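Putative silent information regulator 2,Putative silent information regulator 2 (PDB 5OL0) is an NAD-dependent protein deacetylase of the sirtuin family that probably removes acetyl groups from lysine side chains and regulates gene expression. Local coordinates at residues Val233-Arg246 with Val276-Val290. Sequence-based numbering, arbitrary orientation.
Sequences VPKSVPRVVMNRER and VCRDVLFRGDCQENV
The guanidinium groups of Arg239 and Arg278 lie stacked, their planes 14° apart. Lys235 O sits over the other face of Arg278, and the Asp279 carboxylate lies at the edge of Arg239. Phe282 meets Val240 CG1 at its ring edge, 3.6 Å from CE2; Val280 CG2 lies over one face, offset toward the rim. These groups sit on and just before the parallel neighbouring strands 239-242 and 279-282 of the six-stranded sheet of the sirtuin Rossmann-type domain; 279-282 is an edge strand of this sheet within the chain. Asp279 probably eases the charge of the two arginines. Its carboxylate is gripped side-on by Arg239, with NE 2.8 Å from OD1 and NH2 3.1 Å from OD2. A bend at chi3 (-67°) turns the Arg239 guanidinium to this carboxylate. Backbone hydrogen bonds join the strands, including Phe282 N to Val241 O at 2.7 Å. Beside Val240 and Phe282, Met242 runs out to the start of helix 286-296, where its SD lies 3.8 Å from Val290 CG2. On the other face Val241 CG1 packs on Leu281 CD1. Beyond the strands, Asn243, Arg244, Glu245 and Cys286 match NAD-binding positions of a close relative, so the strand ends probably border the cofactor site. At the opposite end, Arg278 NH1 is shared between two carbonyls of the 234-237 turn: Pro234 O at 2.9 Å, tilted from the guanidinium plane, and Val237 O at 2.8 Å, in that plane and on a lone pair.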
loop_
_atom_site.group_PDB
_atom_site.type_symbol
_atom_site.label_atom_id
_atom_site.label_comp_id
_atom_site.label_asym_id
_atom_site.label_seq_id
_atom_site.Cartn_x
_atom_site.Cartn_y
_atom_site.Cartn_z
ATOM N N VAL A 233 -0.867 -16.855 -4.501
ATOM C CA VAL A 233 -1.454 -17.563 -3.374
ATOM C C VAL A 233 -2.123 -18.832 -3.906
ATOM O O VAL A 233 -2.486 -18.880 -5.073
ATOM C CB VAL A 233 -2.464 -16.710 -2.586
ATOM C CG1 VAL A 233 -1.809 -15.407 -2.180
ATOM C CG2 VAL A 233 -3.729 -16.446 -3.377
ATOM N N PRO A 234 -2.335 -19.832 -3.048
ATOM C CA PRO A 234 -2.984 -21.069 -3.527
ATOM C C PRO A 234 -4.349 -20.797 -4.214
ATOM O O PRO A 234 -5.120 -19.924 -3.790
ATOM C CB PRO A 234 -3.134 -21.893 -2.256
ATOM C CG PRO A 234 -2.047 -21.392 -1.330
ATOM C CD PRO A 234 -1.907 -19.926 -1.635
ATOM N N LYS A 235 -4.635 -21.552 -5.268
ATOM C CA LYS A 235 -5.863 -21.406 -6.070
ATOM C C LYS A 235 -7.160 -21.589 -5.286
ATOM O O LYS A 235 -8.196 -21.133 -5.715
ATOM C CB LYS A 235 -5.868 -22.372 -7.284
ATOM C CG LYS A 235 -5.783 -23.875 -6.924
ATOM C CD LYS A 235 -6.349 -24.857 -7.983
ATOM C CE LYS A 235 -7.553 -25.654 -7.466
ATOM N NZ LYS A 235 -7.918 -26.710 -8.435
ATOM N N SER A 236 -7.084 -22.211 -4.130
ATOM C CA SER A 236 -8.247 -22.491 -3.306
ATOM C C SER A 236 -8.478 -21.487 -2.190
ATOM O O SER A 236 -9.525 -21.546 -1.530
ATOM C CB SER A 236 -8.037 -23.855 -2.645
ATOM O OG SER A 236 -6.789 -23.844 -1.920
ATOM N N VAL A 237 -7.554 -20.572 -1.932
ATOM C CA VAL A 237 -7.767 -19.686 -0.781
ATOM C C VAL A 237 -8.614 -18.448 -1.132
ATOM O O VAL A 237 -8.483 -17.906 -2.213
ATOM C CB VAL A 237 -6.485 -19.292 -0.055
ATOM C CG1 VAL A 237 -5.749 -20.547 0.436
ATOM C CG2 VAL A 237 -5.655 -18.329 -0.862
ATOM N N PRO A 238 -9.454 -17.998 -0.204
ATOM C CA PRO A 238 -10.260 -16.825 -0.440
ATOM C C PRO A 238 -9.414 -15.555 -0.646
ATOM O O PRO A 238 -8.329 -15.387 0.000
ATOM C CB PRO A 238 -11.134 -16.696 0.807
ATOM C CG PRO A 238 -10.547 -17.609 1.811
ATOM C CD PRO A 238 -9.723 -18.613 1.103
ATOM N N ARG A 239 -9.900 -14.702 -1.561
ATOM C CA ARG A 239 -9.258 -13.446 -1.852
ATOM C C ARG A 239 -10.325 -12.366 -1.751
ATOM O O ARG A 239 -11.297 -12.402 -2.468
ATOM C CB ARG A 239 -8.570 -13.467 -3.215
ATOM C CG ARG A 239 -7.637 -14.633 -3.451
ATOM C CD ARG A 239 -6.788 -14.466 -4.709
ATOM N NE ARG A 239 -7.624 -14.513 -5.907
ATOM C CZ ARG A 239 -7.156 -14.458 -7.167
ATOM N NH1 ARG A 239 -5.858 -14.386 -7.446
ATOM N NH2 ARG A 239 -7.999 -14.519 -8.168
ATOM N N VAL A 240 -10.168 -11.451 -0.807
ATOM C CA VAL A 240 -11.183 -10.485 -0.484
ATOM C C VAL A 240 -10.679 -9.169 -1.031
ATOM O O VAL A 240 -9.597 -8.726 -0.651
ATOM C CB VAL A 240 -11.389 -10.396 1.072
ATOM C CG1 VAL A 240 -12.299 -9.248 1.426
ATOM C CG2 VAL A 240 -12.030 -11.682 1.568
ATOM N N VAL A 241 -11.429 -8.533 -1.915
ATOM C CA VAL A 241 -10.967 -7.265 -2.492
ATOM C C VAL A 241 -11.914 -6.212 -1.980
ATOM O O VAL A 241 -13.129 -6.359 -2.157
ATOM C CB VAL A 241 -10.940 -7.273 -4.020
ATOM C CG1 VAL A 241 -10.452 -5.929 -4.538
ATOM C CG2 VAL A 241 -10.060 -8.430 -4.523
ATOM N N MET A 242 -11.377 -5.225 -1.265
ATOM C CA MET A 242 -12.123 -4.001 -0.884
ATOM C C MET A 242 -11.674 -2.828 -1.731
ATOM O O MET A 242 -10.565 -2.303 -1.564
ATOM C CB MET A 242 -11.921 -3.667 0.587
ATOM C CG MET A 242 -12.297 -4.770 1.553
ATOM S SD MET A 242 -12.045 -4.291 3.284
ATOM C CE MET A 242 -12.851 -5.687 4.050
ATOM N N ASN A 243 -12.533 -2.393 -2.655
ATOM C CA ASN A 243 -12.113 -1.378 -3.635
ATOM C C ASN A 243 -13.372 -0.653 -4.142
ATOM O O ASN A 243 -14.440 -1.237 -4.145
ATOM C CB ASN A 243 -11.326 -2.045 -4.782
ATOM C CG ASN A 243 -10.401 -1.073 -5.525
ATOM O OD1 ASN A 243 -10.871 -0.272 -6.315
ATOM N ND2 ASN A 243 -9.095 -1.133 -5.263
ATOM N N ARG A 244 -13.201 0.600 -4.518
ATOM C CA ARG A 244 -14.230 1.428 -5.187
ATOM C C ARG A 244 -14.377 1.109 -6.667
ATOM O O ARG A 244 -15.218 1.712 -7.322
ATOM C CB ARG A 244 -13.827 2.895 -5.123
ATOM C CG ARG A 244 -13.771 3.494 -3.713
ATOM C CD ARG A 244 -15.178 3.696 -3.216
ATOM N NE ARG A 244 -15.211 4.627 -2.120
ATOM C CZ ARG A 244 -16.310 5.044 -1.496
ATOM N NH1 ARG A 244 -17.515 4.590 -1.821
ATOM N NH2 ARG A 244 -16.197 5.915 -0.502
ATOM N N GLU A 245 -13.498 0.270 -7.206
ATOM C CA GLU A 245 -13.500 -0.096 -8.634
ATOM C C GLU A 245 -13.404 -1.594 -8.782
ATOM O O GLU A 245 -12.793 -2.256 -7.928
ATOM C CB GLU A 245 -12.253 0.474 -9.361
ATOM C CG GLU A 245 -12.078 1.955 -9.360
ATOM C CD GLU A 245 -11.037 2.368 -10.384
ATOM O OE1 GLU A 245 -9.840 2.138 -10.142
ATOM O OE2 GLU A 245 -11.393 2.885 -11.460
ATOM N N ARG A 246 -13.954 -2.112 -9.881
ATOM C CA ARG A 246 -13.880 -3.529 -10.234
ATOM C C ARG A 246 -12.473 -3.699 -10.833
ATOM O O ARG A 246 -12.232 -3.428 -12.019
ATOM C CB ARG A 246 -15.079 -3.920 -11.161
ATOM C CG ARG A 246 -14.978 -5.124 -12.113
ATOM C CD ARG A 246 -14.700 -6.383 -11.348
ATOM N NE ARG A 246 -14.655 -7.731 -11.981
ATOM C CZ ARG A 246 -13.570 -8.427 -12.367
ATOM N NH1 ARG A 246 -12.348 -7.877 -12.476
ATOM N NH2 ARG A 246 -13.730 -9.703 -12.722
ATOM N N VAL A 276 -12.282 -23.636 -7.653
ATOM C CA VAL A 276 -13.330 -23.065 -6.753
ATOM C C VAL A 276 -13.558 -21.519 -6.849
ATOM O O VAL A 276 -12.707 -20.748 -7.316
ATOM C CB VAL A 276 -13.153 -23.453 -5.243
ATOM C CG1 VAL A 276 -13.357 -24.963 -5.011
ATOM C CG2 VAL A 276 -11.835 -22.923 -4.665
ATOM N N CYS A 277 -14.747 -21.108 -6.411
ATOM C CA CYS A 277 -15.170 -19.737 -6.399
ATOM C C CYS A 277 -14.691 -19.164 -5.037
ATOM O O CYS A 277 -15.189 -19.541 -3.965
ATOM C CB CYS A 277 -16.682 -19.692 -6.603
ATOM S SG CYS A 277 -17.412 -18.065 -6.397
ATOM N N ARG A 278 -13.633 -18.347 -5.100
ATOM C CA ARG A 278 -12.922 -17.910 -3.905
ATOM C C ARG A 278 -12.704 -16.382 -3.772
ATOM O O ARG A 278 -12.185 -15.968 -2.762
ATOM C CB ARG A 278 -11.606 -18.716 -3.714
ATOM C CG ARG A 278 -10.657 -18.851 -4.909
ATOM C CD ARG A 278 -9.950 -17.557 -5.186
ATOM N NE ARG A 278 -8.888 -17.650 -6.172
ATOM C CZ ARG A 278 -7.600 -17.875 -5.921
ATOM N NH1 ARG A 278 -7.113 -18.085 -4.698
ATOM N NH2 ARG A 278 -6.781 -17.882 -6.937
ATOM N N ASP A 279 -13.097 -15.593 -4.768
ATOM C CA ASP A 279 -12.946 -14.133 -4.804
ATOM C C ASP A 279 -14.235 -13.471 -4.443
ATOM O O ASP A 279 -15.315 -14.008 -4.704
ATOM C CB ASP A 279 -12.588 -13.654 -6.217
ATOM C CG ASP A 279 -11.279 -14.172 -6.686
ATOM O OD1 ASP A 279 -10.424 -14.484 -5.845
ATOM O OD2 ASP A 279 -11.087 -14.278 -7.912
ATOM N N VAL A 280 -14.115 -12.383 -3.694
ATOM C CA VAL A 280 -15.220 -11.505 -3.401
ATOM C C VAL A 280 -14.765 -10.055 -3.469
ATOM O O VAL A 280 -13.624 -9.749 -3.099
ATOM C CB VAL A 280 -15.822 -11.899 -2.048
ATOM C CG1 VAL A 280 -14.818 -11.755 -0.937
ATOM C CG2 VAL A 280 -17.056 -11.093 -1.788
ATOM N N LEU A 281 -15.622 -9.201 -4.018
ATOM C CA LEU A 281 -15.413 -7.751 -4.088
ATOM C C LEU A 281 -16.390 -7.001 -3.218
ATOM O O LEU A 281 -17.598 -7.167 -3.373
ATOM C CB LEU A 281 -15.625 -7.255 -5.474
ATOM C CG LEU A 281 -15.446 -5.777 -5.748
ATOM C CD1 LEU A 281 -14.025 -5.300 -5.539
ATOM C CD2 LEU A 281 -15.864 -5.585 -7.189
ATOM N N PHE A 282 -15.874 -6.234 -2.259
ATOM C CA PHE A 282 -16.688 -5.440 -1.366
ATOM C C PHE A 282 -16.457 -4.022 -1.805
ATOM O O PHE A 282 -15.358 -3.467 -1.608
ATOM C CB PHE A 282 -16.267 -5.641 0.083
ATOM C CG PHE A 282 -16.583 -7.023 0.618
ATOM C CD1 PHE A 282 -17.887 -7.448 0.735
ATOM C CD2 PHE A 282 -15.566 -7.878 1.029
ATOM C CE1 PHE A 282 -18.196 -8.704 1.234
ATOM C CE2 PHE A 282 -15.857 -9.137 1.577
ATOM C CZ PHE A 282 -17.169 -9.562 1.639
ATOM N N ARG A 283 -17.503 -3.416 -2.389
ATOM C CA ARG A 283 -17.465 -2.018 -2.878
ATOM C C ARG A 283 -17.718 -1.070 -1.721
ATOM O O ARG A 283 -17.954 -1.500 -0.607
ATOM C CB ARG A 283 -18.569 -1.800 -3.903
ATOM C CG ARG A 283 -18.536 -2.638 -5.147
ATOM C CD ARG A 283 -17.260 -2.441 -5.916
ATOM N NE ARG A 283 -17.197 -1.191 -6.695
ATOM C CZ ARG A 283 -17.544 -1.045 -7.980
ATOM N NH1 ARG A 283 -18.036 -2.039 -8.702
ATOM N NH2 ARG A 283 -17.379 0.126 -8.545
ATOM N N GLY A 284 -17.737 0.230 -1.966
ATOM C CA GLY A 284 -17.962 1.167 -0.864
ATOM C C GLY A 284 -16.652 1.572 -0.186
ATOM O O GLY A 284 -15.550 1.331 -0.683
ATOM N N ASP A 285 -16.789 2.228 0.946
ATOM C CA ASP A 285 -15.686 2.764 1.685
ATOM C C ASP A 285 -15.036 1.622 2.479
ATOM O O ASP A 285 -15.659 1.010 3.392
ATOM C CB ASP A 285 -16.209 3.799 2.658
ATOM C CG ASP A 285 -15.110 4.552 3.382
ATOM O OD1 ASP A 285 -13.884 4.350 3.173
ATOM O OD2 ASP A 285 -15.509 5.364 4.215
ATOM N N CYS A 286 -13.776 1.385 2.156
ATOM C CA CYS A 286 -12.993 0.325 2.805
ATOM C C CYS A 286 -12.887 0.590 4.328
ATOM O O CYS A 286 -12.855 -0.373 5.110
ATOM C CB CYS A 286 -11.649 0.192 2.119
ATOM S SG CYS A 286 -10.564 1.649 2.266
ATOM N N GLN A 287 -12.956 1.857 4.752
ATOM C CA GLN A 287 -12.885 2.162 6.153
ATOM C C GLN A 287 -14.145 1.597 6.852
ATOM O O GLN A 287 -14.027 0.968 7.912
ATOM C CB GLN A 287 -12.719 3.674 6.414
ATOM C CG GLN A 287 -11.534 4.286 5.720
ATOM C CD GLN A 287 -10.204 3.775 6.192
ATOM O OE1 GLN A 287 -10.056 3.282 7.329
ATOM N NE2 GLN A 287 -9.196 4.003 5.385
ATOM N N GLU A 288 -15.325 1.800 6.263
ATOM C CA GLU A 288 -16.559 1.247 6.795
ATOM C C GLU A 288 -16.566 -0.275 6.751
ATOM O O GLU A 288 -17.010 -0.895 7.652
ATOM C CB GLU A 288 -17.794 1.684 5.999
ATOM C CG GLU A 288 -18.306 3.085 6.268
ATOM C CD GLU A 288 -19.431 3.461 5.295
ATOM O OE1 GLU A 288 -20.303 2.586 5.045
ATOM O OE2 GLU A 288 -19.437 4.621 4.783
ATOM N N ASN A 289 -16.112 -0.865 5.673
ATOM C CA ASN A 289 -16.098 -2.310 5.566
ATOM C C ASN A 289 -15.201 -2.960 6.590
ATOM O O ASN A 289 -15.572 -3.991 7.139
ATOM C CB ASN A 289 -15.711 -2.762 4.168
ATOM C CG ASN A 289 -16.805 -2.458 3.146
ATOM O OD1 ASN A 289 -17.963 -2.541 3.466
ATOM N ND2 ASN A 289 -16.427 -2.107 1.935
ATOM N N VAL A 290 -14.074 -2.332 6.904
ATOM C CA VAL A 290 -13.167 -2.902 7.904
ATOM C C VAL A 290 -13.810 -2.809 9.270
ATOM O O VAL A 290 -13.655 -3.711 10.069
ATOM C CB VAL A 290 -11.809 -2.218 7.830
ATOM C CG1 VAL A 290 -10.999 -2.372 9.051
ATOM C CG2 VAL A 290 -11.036 -2.769 6.630
HETATM O O HOH W 1 -3.923 -17.508 -6.684
#